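Local coordinates for protein galactose-binding lectin (Arachis hypogaea, PDB 6VAW) that binds D-galactose as a homotetrameric legume lectin, each subunit with calcium and manganese ions bound near the sugar pocket, at residues F69-K74 / V151-V156; L106-T111 / G205-G210; H116-E121 / V192-K197; D136-D141 / T186-V191; V161-I166 / L174-T179. All coordinates share one frame; numbering follows the deposited sequence.

Interaction 1. Residues F69-K74 / V151-V156; sequences FSFEMK and VPWNSV
Phe71 holds its ring in the crowded position between the backbone N and the carbonyl carbon (chi1 67°), while Trp153 sets CG anti to its backbone N (chi1 175°). These two settings send the side chains toward each other, and they meet tip to tip. Phe71 CZ lies 3.8 Å from Trp153 CH2, which sits at the edge of the phenyl ring, near its plane, so this is no face-to-face stack. Met73 comes in from beside them: its chain bends at the last torsion (chi3 -78°) and turns the terminal methyl to the edge of the indole's six-membered ring. Met73 CE is 3.8 Å from Trp153 CH2 and 3.5 Å from Ser155 OG, so one methyl group touches both an aromatic rim and a hydroxyl. The indole nitrogen is held elsewhere, by Asn180. The backbones come together through a water: Met73 N donates to water 1 at 2.9 Å, and water 1 donates to Val156 O at 2.8 Å, though other acceptors compete for its protons and this bond may be shared. Strand 64-74 runs between strands 159-168 and 217-229 in the back sheet, whereas 151-156 leaves the edge strand 149-152 of the other sheet. The aromatic cluster therefore bridges the two sheets of the sandwich, with Phe122 packed against the Phe71 ring and strand 185-191 meeting Trp153 through Thr186.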
# COMPACT_ATOMS: atom_id res chain seq x y z
N PHE A 69 2.45 15.55 3.36
CA PHE A 69 3.08 16.23 2.24
C PHE A 69 4.29 16.98 2.74
O PHE A 69 4.46 17.18 3.95
CB PHE A 69 2.09 17.18 1.48
CG PHE A 69 1.35 18.19 2.34
CD1 PHE A 69 1.92 19.42 2.63
CD2 PHE A 69 0.11 17.88 2.88
CE1 PHE A 69 1.23 20.36 3.40
CE2 PHE A 69 -0.57 18.80 3.69
CZ PHE A 69 -0.01 20.05 3.92
N SER A 70 5.18 17.35 1.79
CA SER A 70 6.35 18.14 2.08
C SER A 70 6.45 19.28 1.10
O SER A 70 6.13 19.14 -0.09
CB SER A 70 7.62 17.30 2.08
OG SER A 70 7.87 16.68 0.83
N PHE A 71 6.85 20.43 1.61
CA PHE A 71 6.99 21.62 0.79
C PHE A 71 8.24 22.38 1.18
O PHE A 71 8.88 22.07 2.20
CB PHE A 71 5.74 22.53 0.90
CG PHE A 71 5.50 23.19 2.25
CD1 PHE A 71 6.21 24.33 2.63
CD2 PHE A 71 4.50 22.71 3.10
CE1 PHE A 71 5.99 24.93 3.87
CE2 PHE A 71 4.27 23.33 4.34
CZ PHE A 71 5.01 24.43 4.72
N GLU A 72 8.55 23.41 0.38
CA GLU A 72 9.66 24.30 0.62
C GLU A 72 9.32 25.69 0.11
O GLU A 72 8.78 25.84 -0.99
CB GLU A 72 10.92 23.74 -0.08
CG GLU A 72 12.20 24.51 0.20
CD GLU A 72 13.33 24.23 -0.78
OE1 GLU A 72 13.59 23.04 -1.07
OE2 GLU A 72 13.96 25.21 -1.24
N MET A 73 9.59 26.70 0.94
CA MET A 73 9.48 28.08 0.52
C MET A 73 10.87 28.69 0.59
O MET A 73 11.59 28.47 1.57
CB MET A 73 8.45 28.85 1.33
CG MET A 73 7.02 28.51 0.92
SD MET A 73 5.78 29.41 1.84
CE MET A 73 5.75 28.50 3.41
N LYS A 74 11.28 29.37 -0.48
CA LYS A 74 12.61 29.96 -0.56
C LYS A 74 12.54 31.42 -1.03
O LYS A 74 11.84 31.73 -2.00
CB LYS A 74 13.51 29.14 -1.48
CG LYS A 74 14.98 29.47 -1.34
CD LYS A 74 15.85 28.28 -1.66
CE LYS A 74 17.10 28.61 -2.43
NZ LYS A 74 18.10 29.45 -1.69
N VAL A 151 -1.80 29.41 14.69
CA VAL A 151 -0.73 29.09 15.63
C VAL A 151 0.55 29.75 15.10
O VAL A 151 0.82 29.65 13.88
CB VAL A 151 -0.56 27.56 15.88
CG1 VAL A 151 -0.20 26.80 14.60
CG2 VAL A 151 0.45 27.27 16.99
N PRO A 152 1.38 30.39 15.96
CA PRO A 152 2.63 30.98 15.45
C PRO A 152 3.56 29.89 14.91
O PRO A 152 3.59 28.76 15.41
CB PRO A 152 3.22 31.70 16.67
CG PRO A 152 2.05 31.89 17.61
CD PRO A 152 1.22 30.65 17.41
N TRP A 153 4.25 30.21 13.83
CA TRP A 153 5.15 29.31 13.14
C TRP A 153 6.28 30.16 12.53
O TRP A 153 6.24 31.39 12.63
CB TRP A 153 4.33 28.52 12.09
CG TRP A 153 5.09 27.61 11.17
CD1 TRP A 153 5.75 26.47 11.50
CD2 TRP A 153 5.19 27.74 9.74
NE1 TRP A 153 6.28 25.88 10.38
CE2 TRP A 153 5.96 26.65 9.28
CE3 TRP A 153 4.69 28.66 8.81
CZ2 TRP A 153 6.25 26.45 7.92
CZ3 TRP A 153 5.00 28.48 7.46
CH2 TRP A 153 5.76 27.38 7.03
N ASN A 154 7.32 29.53 12.02
CA ASN A 154 8.42 30.27 11.40
C ASN A 154 8.74 29.64 10.06
O ASN A 154 9.08 28.45 10.01
CB ASN A 154 9.65 30.30 12.32
CG ASN A 154 10.85 31.06 11.77
OD1 ASN A 154 10.72 32.05 11.04
ND2 ASN A 154 12.04 30.62 12.14
N SER A 155 8.62 30.41 8.95
CA SER A 155 8.95 29.89 7.63
C SER A 155 10.44 30.15 7.35
O SER A 155 10.86 31.30 7.21
CB SER A 155 8.06 30.48 6.55
OG SER A 155 8.31 29.92 5.26
N VAL A 156 11.23 29.07 7.35
CA VAL A 156 12.68 29.12 7.13
C VAL A 156 12.96 28.94 5.62
O VAL A 156 12.57 27.95 5.02
CB VAL A 156 13.43 28.07 8.01
CG1 VAL A 156 14.94 28.08 7.73
CG2 VAL A 156 13.15 28.31 9.50
O HOH W 1 10.66 26.49 3.68

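Interaction 2. Residues L106-T111 / G205-G210; sequences LGVSDT and GFSASG
One direct hydrogen bond joins the loop 106-111 to strand 201-209. Ser207 turns its OG anti to the backbone N (chi1 -176°) and donates it to Leu106 O at 2.7 Å. The hydroxyl arrives in the carbonyl plane, on a lone pair, with a C=O...donor angle of 139°. The second hydroxyl of the strand behaves differently. Ser209 keeps OG in the crowded position between the backbone N and the carbonyl carbon, where it sits 3.1 Å from Leu106 CA, and its strong partner is Gly103 O, a little earlier in the same loop. Both serines thus point at loop backbone rather than at loop side chains.

Close backbone approach makes up the next group of contacts. Gly107 runs directly past the strand, its CA 3.6 Å from Ser207 OG; with phi at 76° and no side chain, it lets the main chain lie against the serine. Its own carbonyl oxygen is taken by Arg45 from strand 43-53.

Apolar contact is slight: Val108 CG1 meets Ser207 CB at 3.9 Å, alongside Ile86, which also touches Leu106 and Ser207.

All the touching residues are buried. Two buried serine hydroxyls of the strand bind loop carbonyls, Leu106 O and Gly103 O, which would hold the irregular backbone in place. The side chain of Leu106 lies about 5 Å from the bound calcium. Gly103 belongs to the galactoside pocket, so Ser209 is a second-shell residue, consistent with positioning the pocket wall.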
# COMPACT_ATOMS: atom_id res chain seq x y z
N LEU A 106 -4.22 33.87 -1.19
CA LEU A 106 -3.56 32.56 -1.37
C LEU A 106 -4.12 31.76 -2.58
O LEU A 106 -3.91 30.53 -2.67
CB LEU A 106 -3.64 31.72 -0.05
CG LEU A 106 -3.03 32.38 1.19
CD1 LEU A 106 -3.35 31.54 2.45
CD2 LEU A 106 -1.52 32.63 1.04
N GLY A 107 -4.78 32.46 -3.51
CA GLY A 107 -5.37 31.86 -4.71
C GLY A 107 -6.66 31.09 -4.50
O GLY A 107 -7.10 30.39 -5.40
N VAL A 108 -7.29 31.23 -3.33
CA VAL A 108 -8.51 30.46 -3.03
C VAL A 108 -9.69 31.36 -2.70
O VAL A 108 -10.82 30.86 -2.62
CB VAL A 108 -8.29 29.39 -1.90
CG1 VAL A 108 -7.38 28.28 -2.38
CG2 VAL A 108 -7.74 30.04 -0.63
N SER A 109 -9.45 32.66 -2.47
CA SER A 109 -10.55 33.53 -2.10
C SER A 109 -10.65 34.80 -2.97
O SER A 109 -9.75 35.09 -3.76
CB SER A 109 -10.43 33.91 -0.64
OG SER A 109 -9.30 34.73 -0.44
N ASP A 110 -11.74 35.56 -2.78
CA ASP A 110 -11.92 36.84 -3.46
C ASP A 110 -11.15 37.93 -2.68
O ASP A 110 -10.50 37.62 -1.67
CB ASP A 110 -13.41 37.18 -3.63
CG ASP A 110 -14.26 37.26 -2.37
OD1 ASP A 110 -13.71 37.57 -1.29
OD2 ASP A 110 -15.48 37.06 -2.47
N THR A 111 -11.25 39.20 -3.13
CA THR A 111 -10.59 40.35 -2.51
C THR A 111 -11.01 40.52 -1.04
O THR A 111 -10.17 40.90 -0.22
CB THR A 111 -10.89 41.63 -3.32
OG1 THR A 111 -10.48 41.40 -4.67
CG2 THR A 111 -10.15 42.85 -2.78
N GLY A 205 -6.07 19.73 -3.02
CA GLY A 205 -4.92 20.27 -3.74
C GLY A 205 -4.15 21.26 -2.91
O GLY A 205 -4.30 21.29 -1.69
N PHE A 206 -3.26 22.00 -3.60
CA PHE A 206 -2.42 23.05 -3.04
C PHE A 206 -2.54 24.31 -3.90
O PHE A 206 -2.72 24.21 -5.11
CB PHE A 206 -0.96 22.62 -2.97
CG PHE A 206 -0.70 21.40 -2.12
CD1 PHE A 206 -0.43 21.54 -0.76
CD2 PHE A 206 -0.78 20.12 -2.66
CE1 PHE A 206 -0.20 20.41 0.03
CE2 PHE A 206 -0.53 18.99 -1.86
CZ PHE A 206 -0.28 19.15 -0.52
N SER A 207 -2.41 25.46 -3.27
CA SER A 207 -2.45 26.76 -3.93
C SER A 207 -1.45 27.68 -3.27
O SER A 207 -1.19 27.55 -2.08
CB SER A 207 -3.85 27.36 -3.86
OG SER A 207 -3.93 28.59 -4.57
N ALA A 208 -0.85 28.58 -4.06
CA ALA A 208 0.09 29.59 -3.59
C ALA A 208 -0.06 30.85 -4.44
O ALA A 208 -0.53 30.77 -5.58
CB ALA A 208 1.52 29.07 -3.63
N SER A 209 0.32 31.99 -3.90
CA SER A 209 0.19 33.24 -4.63
C SER A 209 1.24 34.24 -4.20
O SER A 209 1.92 34.07 -3.19
CB SER A 209 -1.21 33.82 -4.43
OG SER A 209 -1.45 34.03 -3.05
N GLY A 210 1.35 35.28 -5.00
CA GLY A 210 2.22 36.41 -4.75
C GLY A 210 1.53 37.69 -5.17
O GLY A 210 0.38 37.67 -5.62

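Interaction 3. Residues H116-E121 / V192-K197; sequences HFVGVE and VDLKAK. With MN (manganese (II) ion), chain F.
The imidazole of His116 is the flat group of this contact, and it works through its edge: Lys197 O lies almost exactly in the ring plane. NE2 donates to that carbonyl at 3.1 Å, also within the carbonyl plane, though the bond is bent, with an angle of 141° at the hydrogen. Setting CG anti to the backbone N (chi1 -166°) is what carries the ring out to the end of the short helix 194-197. The other end of that helix is capped by Asp193, whose OD1 takes weak bonds from Lys195 N and Ala196 N.

Two residues on from the histidine the contact is apolar. Val118 CG1 reaches tip to tip toward Val192 CG1 at 4.0 Å. The Val118 and Leu194 side chains cross obliquely, with Val118 CG1 3.9 Å from Leu194 CD2, while Val118 CG2 lies against Lys197 CB. Farther along the strand Glu121 binds manganese through OE2 at 2.1 Å. Glu121 OE1 accepts a hydrogen bond from water 2 at 2.7 Å, and that water is itself a metal ligand. Asp123, Asp132, His137 and water 3 complete the site. Strand 117-123 lies between strands 84-91 and 137-141 in the seven-stranded sheet, and helix 194-197 packs by its start.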
# COMPACT_ATOMS: atom_id res chain seq x y z
N HIS A 116 -15.10 29.28 -1.27
CA HIS A 116 -15.76 28.03 -0.92
C HIS A 116 -14.67 26.96 -0.83
O HIS A 116 -14.27 26.39 -1.85
CB HIS A 116 -16.85 27.68 -1.94
CG HIS A 116 -17.79 26.61 -1.47
ND1 HIS A 116 -18.80 26.13 -2.29
CD2 HIS A 116 -17.86 25.97 -0.28
CE1 HIS A 116 -19.43 25.21 -1.59
NE2 HIS A 116 -18.92 25.09 -0.37
N PHE A 117 -14.14 26.74 0.39
CA PHE A 117 -13.04 25.81 0.61
C PHE A 117 -12.82 25.59 2.10
O PHE A 117 -13.27 26.37 2.92
CB PHE A 117 -11.71 26.36 -0.02
CG PHE A 117 -11.22 27.64 0.63
CD1 PHE A 117 -11.74 28.88 0.25
CD2 PHE A 117 -10.27 27.61 1.65
CE1 PHE A 117 -11.34 30.06 0.90
CE2 PHE A 117 -9.85 28.79 2.28
CZ PHE A 117 -10.40 30.01 1.91
N VAL A 118 -12.05 24.56 2.41
CA VAL A 118 -11.57 24.23 3.76
C VAL A 118 -10.09 24.03 3.56
O VAL A 118 -9.71 23.35 2.61
CB VAL A 118 -12.29 23.02 4.44
CG1 VAL A 118 -11.56 22.60 5.74
CG2 VAL A 118 -13.75 23.36 4.74
N GLY A 119 -9.27 24.67 4.38
CA GLY A 119 -7.84 24.50 4.17
C GLY A 119 -6.94 24.71 5.35
O GLY A 119 -7.37 25.14 6.41
N VAL A 120 -5.66 24.39 5.15
CA VAL A 120 -4.59 24.57 6.13
C VAL A 120 -3.56 25.46 5.45
O VAL A 120 -2.95 25.02 4.49
CB VAL A 120 -3.98 23.22 6.62
CG1 VAL A 120 -2.88 23.45 7.65
CG2 VAL A 120 -5.05 22.25 7.15
N GLU A 121 -3.40 26.71 5.92
CA GLU A 121 -2.48 27.69 5.32
C GLU A 121 -1.17 27.77 6.08
O GLU A 121 -1.13 27.66 7.31
CB GLU A 121 -3.11 29.09 5.23
CG GLU A 121 -3.55 29.61 6.59
CD GLU A 121 -3.91 31.07 6.54
OE1 GLU A 121 -4.89 31.39 5.84
OE2 GLU A 121 -3.26 31.89 7.22
N VAL A 192 -14.13 20.97 12.35
CA VAL A 192 -14.67 21.44 11.07
C VAL A 192 -15.63 20.37 10.55
O VAL A 192 -15.20 19.24 10.32
CB VAL A 192 -13.59 21.78 9.99
CG1 VAL A 192 -14.25 22.42 8.76
CG2 VAL A 192 -12.49 22.69 10.55
N ASP A 193 -16.90 20.72 10.37
CA ASP A 193 -17.89 19.79 9.84
C ASP A 193 -17.89 19.85 8.31
O ASP A 193 -18.62 20.66 7.71
CB ASP A 193 -19.30 20.07 10.40
CG ASP A 193 -20.36 19.06 10.00
OD1 ASP A 193 -20.05 18.14 9.18
OD2 ASP A 193 -21.48 19.12 10.56
N LEU A 194 -17.09 18.96 7.69
CA LEU A 194 -16.92 18.92 6.24
C LEU A 194 -18.27 18.66 5.51
O LEU A 194 -18.50 19.27 4.47
CB LEU A 194 -15.86 17.86 5.85
CG LEU A 194 -14.39 18.16 6.24
CD1 LEU A 194 -13.45 17.22 5.52
CD2 LEU A 194 -14.00 19.59 5.90
N LYS A 195 -19.16 17.87 6.10
CA LYS A 195 -20.51 17.59 5.56
C LYS A 195 -21.38 18.86 5.49
O LYS A 195 -22.22 18.98 4.60
CB LYS A 195 -21.19 16.54 6.45
CG LYS A 195 -22.46 15.92 5.90
CD LYS A 195 -23.07 15.03 6.95
CE LYS A 195 -24.15 14.14 6.42
NZ LYS A 195 -24.90 13.51 7.53
N ALA A 196 -21.18 19.81 6.42
CA ALA A 196 -21.93 21.07 6.47
C ALA A 196 -21.31 22.16 5.60
O ALA A 196 -22.03 23.05 5.14
CB ALA A 196 -22.01 21.57 7.92
N LYS A 197 -20.00 22.12 5.37
CA LYS A 197 -19.31 23.18 4.65
C LYS A 197 -18.98 22.83 3.20
O LYS A 197 -18.68 23.73 2.41
CB LYS A 197 -18.00 23.53 5.38
CG LYS A 197 -18.17 23.98 6.84
CD LYS A 197 -18.95 25.28 6.97
CE LYS A 197 -19.04 25.73 8.40
NZ LYS A 197 -20.09 26.77 8.58
MN MN F . -3.12 33.96 7.62
O HOH W 2 -4.79 34.08 5.78
O HOH W 3 -4.73 33.73 9.21

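Interaction 4. Residues D136-D141 / T186-V191. With MN (manganese (II) ion), chain F.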
# COMPACT_ATOMS: atom_id res chain seq x y z
N ASP A 136 4.61 34.83 11.00
CA ASP A 136 4.31 33.66 10.16
C ASP A 136 3.43 32.72 10.98
O ASP A 136 3.56 32.66 12.22
CB ASP A 136 5.59 32.93 9.71
CG ASP A 136 6.51 33.73 8.80
OD1 ASP A 136 6.10 34.82 8.35
OD2 ASP A 136 7.65 33.25 8.54
N HIS A 137 2.48 32.03 10.33
CA HIS A 137 1.56 31.19 11.07
C HIS A 137 0.98 30.09 10.21
O HIS A 137 0.96 30.18 8.98
CB HIS A 137 0.40 32.05 11.63
CG HIS A 137 -0.30 32.88 10.59
ND1 HIS A 137 0.23 34.10 10.14
CD2 HIS A 137 -1.47 32.66 9.95
CE1 HIS A 137 -0.62 34.56 9.24
NE2 HIS A 137 -1.66 33.73 9.09
N VAL A 138 0.46 29.08 10.90
CA VAL A 138 -0.30 27.99 10.30
C VAL A 138 -1.73 28.29 10.71
O VAL A 138 -1.98 28.61 11.87
CB VAL A 138 0.17 26.57 10.69
CG1 VAL A 138 -0.67 25.50 9.98
CG2 VAL A 138 1.65 26.37 10.38
N GLY A 139 -2.65 28.22 9.76
CA GLY A 139 -4.04 28.52 10.06
C GLY A 139 -4.99 27.49 9.51
O GLY A 139 -4.67 26.79 8.57
N ILE A 140 -6.15 27.39 10.14
CA ILE A 140 -7.22 26.51 9.68
C ILE A 140 -8.28 27.46 9.16
O ILE A 140 -8.73 28.33 9.90
CB ILE A 140 -7.70 25.45 10.69
CG1 ILE A 140 -6.58 24.38 10.92
CG2 ILE A 140 -9.01 24.82 10.22
CD1 ILE A 140 -6.88 23.30 11.99
N ASP A 141 -8.65 27.29 7.90
CA ASP A 141 -9.56 28.17 7.15
C ASP A 141 -10.82 27.50 6.74
O ASP A 141 -10.79 26.44 6.15
CB ASP A 141 -8.88 28.66 5.88
CG ASP A 141 -7.69 29.55 6.09
OD1 ASP A 141 -7.46 29.96 7.25
OD2 ASP A 141 -7.03 29.91 5.10
N THR A 186 5.12 21.79 15.40
CA THR A 186 4.04 22.78 15.56
C THR A 186 2.72 22.02 15.30
O THR A 186 2.63 21.30 14.31
CB THR A 186 4.23 23.97 14.62
OG1 THR A 186 5.55 24.50 14.79
CG2 THR A 186 3.19 25.07 14.83
N THR A 187 1.70 22.20 16.14
CA THR A 187 0.42 21.54 15.90
C THR A 187 -0.73 22.52 15.98
O THR A 187 -0.66 23.53 16.69
CB THR A 187 0.14 20.36 16.87
OG1 THR A 187 -0.06 20.85 18.20
CG2 THR A 187 1.23 19.27 16.85
N ILE A 188 -1.83 22.18 15.32
CA ILE A 188 -3.07 22.97 15.36
C ILE A 188 -4.20 22.01 15.04
O ILE A 188 -4.02 21.14 14.20
CB ILE A 188 -3.04 24.22 14.43
CG1 ILE A 188 -4.23 25.16 14.73
CG2 ILE A 188 -2.92 23.86 12.90
CD1 ILE A 188 -4.22 26.47 13.97
N ALA A 189 -5.33 22.15 15.73
CA ALA A 189 -6.49 21.29 15.52
C ALA A 189 -7.76 22.10 15.66
O ALA A 189 -7.82 23.05 16.45
CB ALA A 189 -6.49 20.10 16.47
N GLN A 190 -8.76 21.76 14.88
CA GLN A 190 -10.03 22.50 14.90
C GLN A 190 -11.15 21.58 14.48
O GLN A 190 -11.00 20.84 13.51
CB GLN A 190 -9.95 23.72 13.94
CG GLN A 190 -11.28 24.48 13.69
CD GLN A 190 -11.75 25.14 14.98
OE1 GLN A 190 -10.99 25.85 15.62
NE2 GLN A 190 -12.99 24.91 15.38
N VAL A 191 -12.30 21.68 15.15
CA VAL A 191 -13.49 20.92 14.72
C VAL A 191 -14.07 21.66 13.50
O VAL A 191 -14.39 22.84 13.60
CB VAL A 191 -14.53 20.76 15.86
CG1 VAL A 191 -15.87 20.26 15.33
CG2 VAL A 191 -13.98 19.83 16.96
MN MN F . -3.12 33.96 7.62
O HOH W 2 -4.79 34.08 5.78
O HOH W 3 -4.73 33.73 9.21
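Ile140 starts with CB directed at strand 185-191 and divides there into two branches. CG2, anti to the backbone N, goes to Gln190, lying 4.0 Å from Gln190 CB. CG1 sits anti to the carbonyl carbon (chi1 -69°) and passes 4.2 Å from Ile188 CG2, the two isoleucines sliding past each other in opposite directions. At the tip, CD1 settles between both neighbours, 3.7 Å from Gln190 CB and 4.1 Å from Ile188 CG2.

This is the face-to-face packing of the legume lectin beta sandwich: the strand segments 137-141 and 186-191 belong to different sheets, and their axes pass 7.8 Å apart at an angle of 14°, nearly parallel. Val138, two residues earlier on the same face, crosses Ile188 obliquely, its CG1 4.0 Å from Ile188 CG2. Ile188 CG2 thus touches both Val138 and Ile140. Gln190 gives its aliphatic part to the core and bends away at chi2; its NE2 donates to Val191 O.

His137, between the core residues and the loop before them, reaches the manganese with NE2 at 2.1 Å, while ND1 is held by Thr135 O. On the far side of strand 185-191, Thr187 OG1 hydrogen-bonds to Asp168 and Ser64 of the second subunit.

Interaction 5. Residues V161-I166 / L174-T179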
# COMPACT_ATOMS: atom_id res chain seq x y z
N VAL A 161 9.79 21.33 4.75
CA VAL A 161 8.80 21.22 5.82
C VAL A 161 7.93 19.97 5.56
O VAL A 161 7.49 19.75 4.43
CB VAL A 161 7.95 22.52 5.94
CG1 VAL A 161 6.91 22.39 7.05
CG2 VAL A 161 8.83 23.75 6.17
N LYS A 162 7.71 19.14 6.60
CA LYS A 162 6.87 17.94 6.56
C LYS A 162 5.57 18.22 7.31
O LYS A 162 5.58 18.83 8.38
CB LYS A 162 7.59 16.71 7.15
CG LYS A 162 8.82 16.30 6.37
CD LYS A 162 9.44 15.01 6.83
CE LYS A 162 10.59 14.67 5.93
NZ LYS A 162 11.77 15.58 6.09
N VAL A 163 4.45 17.83 6.72
CA VAL A 163 3.12 18.04 7.32
C VAL A 163 2.35 16.72 7.31
O VAL A 163 2.38 15.98 6.32
CB VAL A 163 2.31 19.17 6.62
CG1 VAL A 163 0.99 19.45 7.36
CG2 VAL A 163 3.14 20.46 6.48
N THR A 164 1.64 16.45 8.39
CA THR A 164 0.76 15.31 8.52
C THR A 164 -0.57 15.88 8.97
O THR A 164 -0.62 16.71 9.86
CB THR A 164 1.35 14.25 9.47
OG1 THR A 164 2.43 13.61 8.81
CG2 THR A 164 0.34 13.18 9.84
N VAL A 165 -1.64 15.44 8.33
CA VAL A 165 -2.98 15.89 8.62
C VAL A 165 -3.89 14.67 8.83
O VAL A 165 -3.93 13.74 8.03
CB VAL A 165 -3.54 16.85 7.53
CG1 VAL A 165 -4.92 17.34 7.91
CG2 VAL A 165 -2.60 18.04 7.26
N ILE A 166 -4.68 14.73 9.91
CA ILE A 166 -5.65 13.67 10.23
C ILE A 166 -7.02 14.30 10.33
O ILE A 166 -7.20 15.22 11.14
CB ILE A 166 -5.33 12.88 11.53
CG1 ILE A 166 -3.98 12.16 11.49
CG2 ILE A 166 -6.47 11.88 11.87
CD1 ILE A 166 -3.56 11.63 12.89
N LEU A 174 -10.04 18.18 12.56
CA LEU A 174 -8.94 18.28 11.61
C LEU A 174 -7.67 18.60 12.44
O LEU A 174 -7.60 19.67 13.07
CB LEU A 174 -9.24 19.38 10.59
CG LEU A 174 -8.21 19.61 9.52
CD1 LEU A 174 -8.24 18.54 8.50
CD2 LEU A 174 -8.46 20.94 8.75
N SER A 175 -6.76 17.65 12.54
CA SER A 175 -5.52 17.81 13.31
C SER A 175 -4.34 17.90 12.36
O SER A 175 -4.27 17.14 11.41
CB SER A 175 -5.35 16.66 14.31
OG SER A 175 -4.29 17.01 15.18
N VAL A 176 -3.43 18.84 12.62
CA VAL A 176 -2.27 19.16 11.77
C VAL A 176 -0.98 19.14 12.61
O VAL A 176 -0.93 19.79 13.66
CB VAL A 176 -2.45 20.54 11.09
CG1 VAL A 176 -1.29 20.87 10.15
CG2 VAL A 176 -3.78 20.65 10.35
N ALA A 177 0.04 18.44 12.12
CA ALA A 177 1.37 18.42 12.74
C ALA A 177 2.37 18.83 11.67
O ALA A 177 2.43 18.20 10.61
CB ALA A 177 1.71 17.04 13.33
N VAL A 178 3.13 19.89 11.96
CA VAL A 178 4.13 20.48 11.07
C VAL A 178 5.52 20.29 11.66
O VAL A 178 5.79 20.77 12.76
CB VAL A 178 3.81 21.98 10.85
CG1 VAL A 178 4.72 22.58 9.79
CG2 VAL A 178 2.34 22.18 10.50
N THR A 179 6.40 19.57 10.94
CA THR A 179 7.76 19.27 11.38
C THR A 179 8.74 20.18 10.67
O THR A 179 8.88 20.09 9.45
CB THR A 179 8.11 17.77 11.16
OG1 THR A 179 7.13 16.95 11.79
CG2 THR A 179 9.47 17.40 11.72
O HOH W 4 4.89 16.44 10.33
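Ala177 O is the best-held polar atom here, with three contacts around it. Thr164 N donates at 2.9 Å, nearly along the C=O axis; water 4 donates a second hydrogen bond at 3.0 Å; and the CA of Val163 adds a CA-H...O contact at 3.4 Å. The same water lies 2.7 Å from Thr179 OG1 and gives a weak bond to Lys162 O, so it ties three polar atoms together on one side of the ladder.

The rest of the ladder is regular. Lys162 with Thr179, Thr164 with Ala177 and Ile166 with Ser175 are hydrogen-bonded pairs, each closed by two backbone bonds, of which Ser175 N to Ile166 O is the straightest at 178°. Between them, Val163 with Val178 and Val165 with Val176 form the non-hydrogen-bonded pairs.

Side chains alternate accordingly. Val163, Val165, Val176 and Val178 fill the face toward the interior of the sandwich and set CG1 anti to the backbone N; these methyls make the closest cross-strand contacts. Val163 CG1 meets Val176 CG1 at 3.9 Å, and Val165 CG1 touches Leu174 CD1 at 3.6 Å. At the end of the ladder, Val161 CG1 lies tightly against Val178 CG1 at 3.5 Å as the two side chains cross. Phe122 and Val120 of the facing sheet pack on this layer. The opposite face carries Thr164, Ile166, Ser175 and Thr179, all packed against the second subunit.

Two neighbouring antiparallel strands joined by a short connection make a beta hairpin, here part of the back sheet of the legume lectin fold, with one face in the core and the other in a subunit interface.

How the interactions relate
Manganese links interactions 3 and 4 directly, since both supply a ligand to it; nearby, Glu121 OE1 and Asp141 OD2 come within 2.7 Å, a close approach of like charges. Interaction 2 joins this group through Leu106 CD1, 3.7 Å from Glu121 CB, and leads on to the galactoside pocket, where Tyr125 and Asn127 serve both calcium and the ligand. Strand 186-191 of interaction 4 is the back-sheet neighbour of 174-179, with a probable hydrogen bond of 2.9 Å from Val176 N to Ile188 O; both interactions touch the second subunit. Interaction 1 also spans the two sheets, its centre about 11 Å from that of interaction 5, and its Phe69 CG is 3.4 Å from Phe206 CZ of interaction 2.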